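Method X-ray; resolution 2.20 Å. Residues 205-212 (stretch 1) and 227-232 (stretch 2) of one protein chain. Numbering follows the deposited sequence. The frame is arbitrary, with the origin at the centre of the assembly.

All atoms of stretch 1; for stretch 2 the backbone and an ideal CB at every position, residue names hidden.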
# COMPACT_ATOMS: atom_id res chain seq x y z
N GLY A 205 18.68 1.70 4.72
CA GLY A 205 20.04 1.51 4.28
C GLY A 205 21.09 1.99 5.26
O GLY A 205 22.28 1.74 5.05
N TRP A 206 20.68 2.66 6.35
CA TRP A 206 21.60 3.10 7.40
C TRP A 206 21.45 2.09 8.55
O TRP A 206 20.55 2.21 9.38
CB TRP A 206 21.32 4.54 7.81
CG TRP A 206 21.75 5.52 6.73
CD1 TRP A 206 20.98 5.99 5.69
CD2 TRP A 206 23.04 6.12 6.58
NE1 TRP A 206 21.72 6.85 4.91
CE2 TRP A 206 22.99 6.95 5.43
CE3 TRP A 206 24.25 6.04 7.30
CZ2 TRP A 206 24.09 7.70 4.99
CZ3 TRP A 206 25.33 6.77 6.86
CH2 TRP A 206 25.25 7.60 5.72
N ARG A 207 22.33 1.10 8.57
CA ARG A 207 22.09 -0.13 9.32
C ARG A 207 23.10 -0.32 10.44
O ARG A 207 24.27 0.07 10.33
CB ARG A 207 22.15 -1.34 8.41
CG ARG A 207 21.05 -1.35 7.36
CD ARG A 207 21.39 -2.34 6.27
NE ARG A 207 20.22 -2.63 5.44
CZ ARG A 207 20.22 -3.52 4.45
NH1 ARG A 207 21.34 -4.19 4.17
NH2 ARG A 207 19.11 -3.75 3.75
N LEU A 208 22.61 -0.93 11.52
CA LEU A 208 23.45 -1.49 12.57
C LEU A 208 23.73 -2.94 12.22
O LEU A 208 22.83 -3.77 12.29
CB LEU A 208 22.75 -1.41 13.93
CG LEU A 208 22.20 -0.06 14.36
CD1 LEU A 208 21.39 -0.21 15.64
CD2 LEU A 208 23.35 0.92 14.57
N GLY A 209 24.95 -3.25 11.82
CA GLY A 209 25.29 -4.66 11.71
C GLY A 209 25.74 -5.13 10.35
O GLY A 209 24.93 -5.40 9.45
N GLY A 210 27.07 -5.20 10.18
CA GLY A 210 27.68 -5.93 9.10
C GLY A 210 28.77 -6.85 9.65
O GLY A 210 28.95 -6.97 10.87
N SER A 211 29.48 -7.49 8.73
CA SER A 211 30.67 -8.26 9.07
C SER A 211 31.85 -7.75 8.24
O SER A 211 31.75 -7.65 7.01
CB SER A 211 30.45 -9.76 8.86
OG SER A 211 30.73 -10.14 7.52
N SER A 212 32.95 -7.45 8.92
CA SER A 212 34.09 -6.72 8.35
C SER A 212 34.69 -7.36 7.10
O SER A 212 35.03 -6.67 6.14
CB SER A 212 35.17 -6.57 9.43
OG SER A 212 36.10 -5.56 9.08
N UNK A 227 33.90 0.25 13.90
CA UNK A 227 33.11 -0.69 14.72
C UNK A 227 31.92 -1.29 13.99
O UNK A 227 31.63 -2.47 14.20
CB UNK A 227 32.61 0.02 15.98
N UNK A 228 31.24 -0.53 13.12
CA UNK A 228 30.01 -0.98 12.47
C UNK A 228 30.23 -1.02 10.96
O UNK A 228 29.94 -0.04 10.25
CB UNK A 228 28.83 -0.07 12.82
N UNK A 229 30.69 -2.15 10.42
CA UNK A 229 31.05 -2.21 8.98
C UNK A 229 29.91 -1.90 8.01
O UNK A 229 30.19 -1.60 6.84
CB UNK A 229 31.59 -3.60 8.65
N UNK A 230 28.65 -1.97 8.45
CA UNK A 230 27.55 -1.57 7.57
C UNK A 230 27.53 -0.08 7.34
O UNK A 230 26.85 0.38 6.41
CB UNK A 230 26.21 -2.02 8.15
N UNK A 231 28.26 0.68 8.16
CA UNK A 231 28.48 2.11 7.97
C UNK A 231 29.98 2.32 7.84
O UNK A 231 30.67 2.70 8.80
CB UNK A 231 27.90 2.93 9.12
N UNK A 232 30.53 2.05 6.65
CA UNK A 232 31.99 2.06 6.50
C UNK A 232 32.57 3.44 6.75
O UNK A 232 32.02 4.46 6.33
CB UNK A 232 32.39 1.58 5.10

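At position 227 the ideal CB has no atom of stretch 1 within 5.5 Å, so stretch 1 places no demand on it. A phi of -68° is compatible with proline among many others, and the residue is P227, which makes no contact across the interface.

Position 228 begins a type I turn that runs to position 231, closed by a backbone hydrogen bond from N of 231 to O of 228 (2.8 Å). Its CA-to-CB bond points sideways, and the ideal CB lies 5.1 Å from G209 N and 5.2 Å from R207 O. Stretch 1 thus offers a backbone donor and a backbone acceptor, both one short side chain away. A hydrophobic residue would leave these groups unanswered; an acid could take the amide hydrogen but could not donate to the carbonyl, whereas a primary amide can do both. The residue is N228. With chi1 at 174° (t), its side chain reaches between them: ND2 donates to R207 O at 2.9 Å, almost linearly (175°), and OD1 accepts from G209 N at 2.9 Å. The pair of bonds clasps the backbone around L208, whose CA-to-CB bond points away from stretch 2. OD1 also receives a weak hydrogen bond from N of position 230 (3.5 Å), tying the side chain back to its own turn.

At position 229 the CB points toward stretch 1, with S212 CA 4.0 Å away and G210 C 4.4 Å away. Phi of -60° and psi of -18° suit the second position of a type I turn, where proline is favoured, although a small or medium side chain could also pack here. P229 fills it. Its ring lies against the backbone, CG 3.7 Å from S212 N and CD 4.0 Å from G210 O, contacts that are purely van der Waals.

Position 230 also directs its CB toward stretch 1, and here the space is tight: the ideal CB is 3.6 Å from R207 O, 3.8 Å from G209 C and 3.9 Å from G210 N. Such close backbone favours a small residue, alanine foremost. In A230 the methyl carbon, CB, makes these contacts and also sits 4.1 Å from R207 CB. The fit depends on both partners, since an ideal CB on G210 would come within 3.1 Å of A230 N. A water accepts from R207 N and donates to G205 O and A230 O, bridging the two backbones.

At position 231 the CB points toward stretch 1, but R207 O is 4.8 Å away and W206 CE3 5.1 Å, leaving room for a longer chain. Aliphatic residues could pack beside the indole, while a long polar donor could reach the carbonyl. Q231 combines both: CG lies 4.2 Å from W206 CE3, obliquely to the ring, and NE2 donates to R207 O at 3.1 Å (148°). That carbonyl therefore accepts from two side-chain amides, those of N228 and Q231.

Position 232 again finds nothing of stretch 1 within 5.5 Å. Many residues would serve; P232 fits its phi of -64° and leaves the interface untouched.

Stretch 2 (227-232) PNPAQP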
# COMPACT_ATOMS: atom_id res chain seq x y z
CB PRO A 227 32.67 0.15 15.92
CG PRO A 227 32.75 1.55 15.48
CD PRO A 227 33.83 1.63 14.43
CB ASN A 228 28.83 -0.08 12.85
CG ASN A 228 27.53 -0.43 12.08
OD1 ASN A 228 27.34 -1.56 11.63
ND2 ASN A 228 26.65 0.56 11.92
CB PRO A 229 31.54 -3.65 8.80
CG PRO A 229 31.85 -4.14 10.20
CD PRO A 229 30.89 -3.44 11.10
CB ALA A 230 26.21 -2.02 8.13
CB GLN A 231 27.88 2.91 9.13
CG GLN A 231 26.34 2.88 9.17
CD GLN A 231 25.77 3.58 10.39
OE1 GLN A 231 26.31 4.57 10.86
NE2 GLN A 231 24.70 3.03 10.94
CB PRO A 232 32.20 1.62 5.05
CG PRO A 232 30.93 2.06 4.37
CD PRO A 232 29.85 1.80 5.38
O HOH W 1 24.39 1.72 6.77
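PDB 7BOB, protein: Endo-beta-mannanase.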